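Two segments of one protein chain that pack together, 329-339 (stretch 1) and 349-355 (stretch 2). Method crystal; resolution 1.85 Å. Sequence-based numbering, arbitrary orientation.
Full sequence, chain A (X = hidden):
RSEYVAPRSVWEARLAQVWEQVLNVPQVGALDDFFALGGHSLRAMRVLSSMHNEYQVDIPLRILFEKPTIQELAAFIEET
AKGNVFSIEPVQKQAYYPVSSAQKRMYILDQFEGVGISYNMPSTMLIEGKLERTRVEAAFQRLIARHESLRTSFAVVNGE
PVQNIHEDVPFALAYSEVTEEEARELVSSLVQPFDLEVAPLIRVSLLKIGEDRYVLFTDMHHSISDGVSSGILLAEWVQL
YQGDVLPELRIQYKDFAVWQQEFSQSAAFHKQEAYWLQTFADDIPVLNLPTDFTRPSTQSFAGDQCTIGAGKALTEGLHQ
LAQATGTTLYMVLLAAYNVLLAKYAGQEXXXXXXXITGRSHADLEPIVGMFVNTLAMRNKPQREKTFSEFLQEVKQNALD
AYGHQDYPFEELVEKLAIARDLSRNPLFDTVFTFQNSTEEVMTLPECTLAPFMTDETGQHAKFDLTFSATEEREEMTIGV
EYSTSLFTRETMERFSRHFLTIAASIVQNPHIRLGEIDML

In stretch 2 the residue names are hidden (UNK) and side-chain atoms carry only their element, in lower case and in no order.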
ATOM      1  N   LEU A 329      -4.507   4.444 -14.932  1.00 60.20           N
ATOM      2  CA  LEU A 329      -5.601   5.232 -14.374  1.00 60.20           C
ATOM      3  C   LEU A 329      -5.181   5.817 -13.031  1.00 59.77           C
ATOM      4  O   LEU A 329      -5.453   6.976 -12.738  1.00 59.11           O
ATOM      5  CB  LEU A 329      -6.863   4.381 -14.218  1.00 60.32           C
ATOM      6  CG  LEU A 329      -8.069   5.079 -13.587  1.00 60.93           C
ATOM      7  CD1 LEU A 329      -8.419   6.376 -14.321  1.00 60.89           C
ATOM      8  CD2 LEU A 329      -9.253   4.134 -13.555  1.00 61.77           C
ATOM      9  N   TYR A 330      -4.480   5.016 -12.232  1.00 59.65           N
ATOM     10  CA  TYR A 330      -3.897   5.490 -10.982  1.00 59.32           C
ATOM     11  C   TYR A 330      -3.135   6.802 -11.169  1.00 58.73           C
ATOM     12  O   TYR A 330      -3.343   7.760 -10.421  1.00 58.26           O
ATOM     13  CB  TYR A 330      -2.947   4.425 -10.417  1.00 60.20           C
ATOM     14  CG  TYR A 330      -2.315   4.797  -9.103  1.00 61.39           C
ATOM     15  CD1 TYR A 330      -2.843   4.330  -7.906  1.00 63.52           C
ATOM     16  CD2 TYR A 330      -1.185   5.610  -9.055  1.00 62.63           C
ATOM     17  CE1 TYR A 330      -2.270   4.665  -6.695  1.00 64.49           C
ATOM     18  CE2 TYR A 330      -0.605   5.952  -7.853  1.00 64.20           C
ATOM     19  CZ  TYR A 330      -1.155   5.477  -6.676  1.00 64.59           C
ATOM     20  OH  TYR A 330      -0.585   5.803  -5.478  1.00 65.63           O
ATOM     21  N   MET A 331      -2.250   6.839 -12.161  1.00 57.69           N
ATOM     22  CA  MET A 331      -1.426   8.028 -12.414  1.00 57.41           C
ATOM     23  C   MET A 331      -2.249   9.243 -12.845  1.00 56.65           C
ATOM     24  O   MET A 331      -1.972  10.364 -12.425  1.00 56.61           O
ATOM     25  CB  MET A 331      -0.368   7.739 -13.477  1.00 57.23           C
ATOM     26  CG  MET A 331       0.758   6.811 -13.030  1.00 58.15           C
ATOM     27  SD  MET A 331       1.733   6.313 -14.465  1.00 59.18           S
ATOM     28  CE  MET A 331       2.798   5.055 -13.744  1.00 57.88           C
ATOM     29  N   VAL A 332      -3.240   9.015 -13.699  1.00 56.28           N
ATOM     30  CA  VAL A 332      -4.106  10.086 -14.192  1.00 55.53           C
ATOM     31  C   VAL A 332      -4.837  10.733 -13.015  1.00 55.52           C
ATOM     32  O   VAL A 332      -4.835  11.955 -12.859  1.00 54.85           O
ATOM     33  CB  VAL A 332      -5.130   9.542 -15.214  1.00 55.75           C
ATOM     34  CG1 VAL A 332      -6.199  10.597 -15.536  1.00 55.50           C
ATOM     35  CG2 VAL A 332      -4.417   9.068 -16.492  1.00 54.82           C
ATOM     36  N   LEU A 333      -5.432   9.895 -12.173  1.00 55.37           N
ATOM     37  CA  LEU A 333      -6.155  10.364 -10.986  1.00 55.21           C
ATOM     38  C   LEU A 333      -5.238  11.071  -9.978  1.00 55.22           C
ATOM     39  O   LEU A 333      -5.614  12.100  -9.405  1.00 55.10           O
ATOM     40  CB  LEU A 333      -6.871   9.201 -10.314  1.00 55.06           C
ATOM     41  CG  LEU A 333      -7.925   8.475 -11.140  1.00 54.99           C
ATOM     42  CD1 LEU A 333      -8.429   7.262 -10.380  1.00 54.55           C
ATOM     43  CD2 LEU A 333      -9.066   9.404 -11.509  1.00 55.75           C
ATOM     44  N   LEU A 334      -4.046  10.523  -9.754  1.00 55.52           N
ATOM     45  CA  LEU A 334      -3.076  11.177  -8.878  1.00 55.74           C
ATOM     46  C   LEU A 334      -2.697  12.540  -9.436  1.00 55.69           C
ATOM     47  O   LEU A 334      -2.573  13.517  -8.692  1.00 55.73           O
ATOM     48  CB  LEU A 334      -1.818  10.316  -8.700  1.00 56.12           C
ATOM     49  CG  LEU A 334      -0.687  10.922  -7.857  1.00 56.47           C
ATOM     50  CD1 LEU A 334      -1.176  11.299  -6.446  1.00 57.15           C
ATOM     51  CD2 LEU A 334       0.488   9.953  -7.801  1.00 57.06           C
ATOM     52  N   ALA A 335      -2.498  12.598 -10.751  1.00 55.88           N
ATOM     53  CA  ALA A 335      -2.201  13.846 -11.430  1.00 55.91           C
ATOM     54  C   ALA A 335      -3.341  14.848 -11.232  1.00 55.96           C
ATOM     55  O   ALA A 335      -3.102  15.995 -10.868  1.00 56.60           O
ATOM     56  CB  ALA A 335      -1.955  13.591 -12.921  1.00 55.59           C
ATOM     57  N   ALA A 336      -4.577  14.405 -11.461  1.00 56.05           N
ATOM     58  CA  ALA A 336      -5.759  15.254 -11.276  1.00 56.35           C
ATOM     59  C   ALA A 336      -5.897  15.699  -9.819  1.00 56.37           C
ATOM     60  O   ALA A 336      -6.311  16.822  -9.533  1.00 56.83           O
ATOM     61  CB  ALA A 336      -7.026  14.518 -11.721  1.00 56.14           C
ATOM     62  N   TYR A 337      -5.543  14.810  -8.900  1.00 56.69           N
ATOM     63  CA  TYR A 337      -5.608  15.134  -7.485  1.00 56.69           C
ATOM     64  C   TYR A 337      -4.595  16.229  -7.145  1.00 56.72           C
ATOM     65  O   TYR A 337      -4.924  17.177  -6.431  1.00 57.23           O
ATOM     66  CB  TYR A 337      -5.400  13.876  -6.640  1.00 56.97           C
ATOM     67  CG  TYR A 337      -5.548  14.108  -5.158  1.00 56.77           C
ATOM     68  CD1 TYR A 337      -6.730  14.618  -4.630  1.00 56.99           C
ATOM     69  CD2 TYR A 337      -4.512  13.806  -4.280  1.00 57.19           C
ATOM     70  CE1 TYR A 337      -6.870  14.836  -3.262  1.00 56.96           C
ATOM     71  CE2 TYR A 337      -4.645  14.022  -2.912  1.00 57.40           C
ATOM     72  CZ  TYR A 337      -5.829  14.530  -2.413  1.00 57.04           C
ATOM     73  OH  TYR A 337      -5.967  14.751  -1.059  1.00 58.15           O
ATOM     74  N   ASN A 338      -3.381  16.126  -7.681  1.00 56.60           N
ATOM     75  CA  ASN A 338      -2.379  17.183  -7.497  1.00 56.84           C
ATOM     76  C   ASN A 338      -2.816  18.568  -7.994  1.00 56.94           C
ATOM     77  O   ASN A 338      -2.532  19.582  -7.345  1.00 56.70           O
ATOM     78  CB  ASN A 338      -1.049  16.810  -8.150  1.00 56.74           C
ATOM     79  CG  ASN A 338      -0.177  15.973  -7.249  1.00 56.49           C
ATOM     80  OD1 ASN A 338       0.742  16.489  -6.609  1.00 56.95           O
ATOM     81  ND2 ASN A 338      -0.457  14.681  -7.190  1.00 55.07           N
ATOM     82  N   VAL A 339      -3.494  18.626  -9.139  1.00 57.31           N
ATOM     83  CA  VAL A 339      -3.998  19.919  -9.634  1.00 57.77           C
ATOM     84  C   VAL A 339      -5.151  20.448  -8.758  1.00 57.70           C
ATOM     85  O   VAL A 339      -5.251  21.653  -8.528  1.00 57.79           O
ATOM     86  CB  VAL A 339      -4.349  19.930 -11.163  1.00 58.19           C
ATOM     87  CG1 VAL A 339      -4.526  18.537 -11.736  1.00 59.39           C
ATOM     88  CG2 VAL A 339      -5.562  20.824 -11.463  1.00 57.72           C
ATOM     89  N   UNK A 349       3.904  23.086  -5.700  1.00 55.78           N
ATOM     90  CA  UNK A 349       4.871  22.093  -5.247  1.00 55.15           C
ATOM     91  C   UNK A 349       4.197  21.377  -4.083  1.00 54.93           C
ATOM     92  O   UNK A 349       3.968  21.969  -3.023  1.00 54.22           O
ATOM     93  c   UNK A 349       7.284  21.821  -4.477  1.00 55.43           C
ATOM     94  o   UNK A 349       8.394  22.324  -4.192  1.00 55.06           O
ATOM     95  o   UNK A 349       7.074  20.585  -4.479  1.00 53.99           O
ATOM     96  c   UNK A 349       6.159  22.788  -4.803  1.00 55.29           C
ATOM     97  N   UNK A 350       3.869  20.104  -4.305  1.00 54.73           N
ATOM     98  CA  UNK A 350       2.947  19.370  -3.447  1.00 54.80           C
ATOM     99  C   UNK A 350       3.401  17.933  -3.239  1.00 54.27           C
ATOM    100  O   UNK A 350       3.806  17.265  -4.193  1.00 53.24           O
ATOM    101  c   UNK A 350       0.561  18.563  -3.161  1.00 56.31           C
ATOM    102  c   UNK A 350      -0.412  20.887  -4.649  1.00 57.22           C
ATOM    103  c   UNK A 350       1.529  19.340  -4.067  1.00 55.09           C
ATOM    104  c   UNK A 350       1.035  20.775  -4.310  1.00 55.98           C
ATOM    105  N   UNK A 351       3.312  17.468  -1.992  1.00 53.79           N
ATOM    106  CA  UNK A 351       3.643  16.084  -1.636  1.00 53.67           C
ATOM    107  C   UNK A 351       2.364  15.361  -1.214  1.00 53.93           C
ATOM    108  O   UNK A 351       1.611  15.862  -0.377  1.00 53.93           O
ATOM    109  c   UNK A 351       5.901  16.899  -0.846  1.00 53.43           C
ATOM    110  c   UNK A 351       4.686  16.022  -0.502  1.00 53.76           C
ATOM    111  c   UNK A 351       6.841  17.122   0.304  1.00 54.58           C
ATOM    112  c   UNK A 351       5.123  14.578  -0.248  1.00 53.42           C
ATOM    113  N   UNK A 352       2.117  14.201  -1.820  1.00 54.01           N
ATOM    114  CA  UNK A 352       0.951  13.373  -1.516  1.00 54.53           C
ATOM    115  C   UNK A 352       1.425  11.983  -1.120  1.00 54.96           C
ATOM    116  O   UNK A 352       2.188  11.370  -1.848  1.00 55.33           O
ATOM    117  c   UNK A 352      -1.094  12.228  -2.467  1.00 54.81           C
ATOM    118  c   UNK A 352       0.024  13.241  -2.741  1.00 54.41           C
ATOM    119  c   UNK A 352      -0.546  14.620  -3.135  1.00 54.73           C
ATOM    120  N   UNK A 353       0.974  11.494   0.028  1.00 55.52           N
ATOM    121  CA  UNK A 353       1.293  10.131   0.453  1.00 55.94           C
ATOM    122  C   UNK A 353       0.542   9.120  -0.385  1.00 56.21           C
ATOM    123  O   UNK A 353      -0.662   9.242  -0.563  1.00 55.89           O
ATOM    124  N   UNK A 354       1.252   8.132  -0.925  1.00 57.00           N
ATOM    125  CA  UNK A 354       0.612   7.058  -1.685  1.00 57.72           C
ATOM    126  C   UNK A 354       0.977   5.686  -1.108  1.00 58.25           C
ATOM    127  O   UNK A 354       2.104   5.208  -1.282  1.00 58.39           O
ATOM    128  c   UNK A 354       0.979   7.106  -3.172  1.00 57.81           C
ATOM    129  c   UNK A 354       0.453   8.391  -3.817  1.00 58.03           C
ATOM    130  o   UNK A 354       2.401   7.041  -3.335  1.00 59.07           O
ATOM    131  N   UNK A 355       0.035   5.053  -0.402  1.00 58.81           N
ATOM    132  CA  UNK A 355       0.293   3.695   0.072  1.00 59.07           C
ATOM    133  C   UNK A 355       0.480   2.696  -1.069  1.00 58.87           C
ATOM    134  O   UNK A 355      -0.179   2.802  -2.104  1.00 59.18           O
ATOM    135  c   UNK A 355      -1.542   4.706   1.262  1.00 59.51           C
ATOM    136  c   UNK A 355      -1.272   5.554   0.066  1.00 59.29           C
ATOM    137  c   UNK A 355      -0.956   3.366   0.903  1.00 59.32           C
TER
HETATM  138  O   HOH W   1      -1.817   4.859  -3.227  1.00 46.10           O

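Residues 329-339 form a helix, and the strand that begins at position 350 runs past it at 135° to the helix direction, the two axes coming within 9.8 Å.

Position 349 precedes the strand. Its side chain has four atoms, two carbons of which the second carries two oxygens and no nitrogen: a short carboxylate, touching nothing on the helix. This is Asp-349. Its CA-to-CB bond points away from the helix, and both carboxylate oxygens are hydrogen-bonded elsewhere in the structure, as suits a charged group kept off the apolar contact.

Position 350 has four carbons, forked at the first, with one arm two carbons long. The end of that arm approaches the backbone O of Asn-338, and the forking carbon nears its side chain. That is Ile-350. Its CA-to-CB bond points toward the helix; CD1 lies 3.7 Å from O of Asn-338, while CB is 3.9 Å from Asn-338 OD1. These are packing contacts only. Here the CA atoms of the two stretches come nearest, 7.0 Å between CA of Asn-338 and CA of Ile-350, and the long arm reaches the helix backbone.

Position 351 again shows four carbons forked at the first, with one arm of two, and none touches the helix: Ile-351. The alternation of a strand turns it away; its nearest side-chain atom, CB, is 7.3 Å from Asn-338 OD1. It is nevertheless buried, as suits a branched hydrocarbon on the other side of the strand.

Position 352 has three carbons, one carrying the other two, with no further extension. The two end carbons reach Leu-334, Tyr-337 and Asn-338. This is Val-352, again pointing toward the helix. CG1 lies 4.1 Å from Leu-334 CD1 and 4.0 Å from Tyr-337 CE2, meeting that ring at its edge; CG2 lies 4.1 Å from Asn-338 ND2. A short, forked side chain thus touches three helix residues at once. The amide it meets is already engaged, because Asn-338 ND2 donates a hydrogen bond to Leu-334 O at 2.8 Å.

Position 353 has no side-chain atoms and is Gly-353. A CB here would point away from the helix, with nothing of stretch 1 within 5.5 Å, so this contact does not itself account for the glycine.

Position 354 has one carbon bearing an oxygen and a carbon. The branching carbon, CB, is 3.1 Å from Tyr-330 OH, a tight approach, and the end carbon nears Leu-334. This is Thr-354. Its CG2 offers a methyl 4.2 Å from Leu-334 CD1, while OG1 is hydrogen-bonded elsewhere in the structure.

Position 355 has three carbons closing a ring onto the backbone N, out of contact with the helix, which defines Pro-355. Its CD is 5.6 Å from Tyr-330 OH, but its carbonyl is useful: a water donates to Pro-355 O at 2.9 Å and lies 2.7 Å from Tyr-330 OH.

The contact therefore works by alternation. Positions 350, 352 and 354 face the helix and pack against Asn-338, Leu-334, Tyr-337 and Tyr-330, burying 311 Å² in all. No direct hydrogen bond crosses; van der Waals packing holds the surfaces together, and one water links them at the Pro-355 end.

Stretch 2 (349-355) DIIVGTP
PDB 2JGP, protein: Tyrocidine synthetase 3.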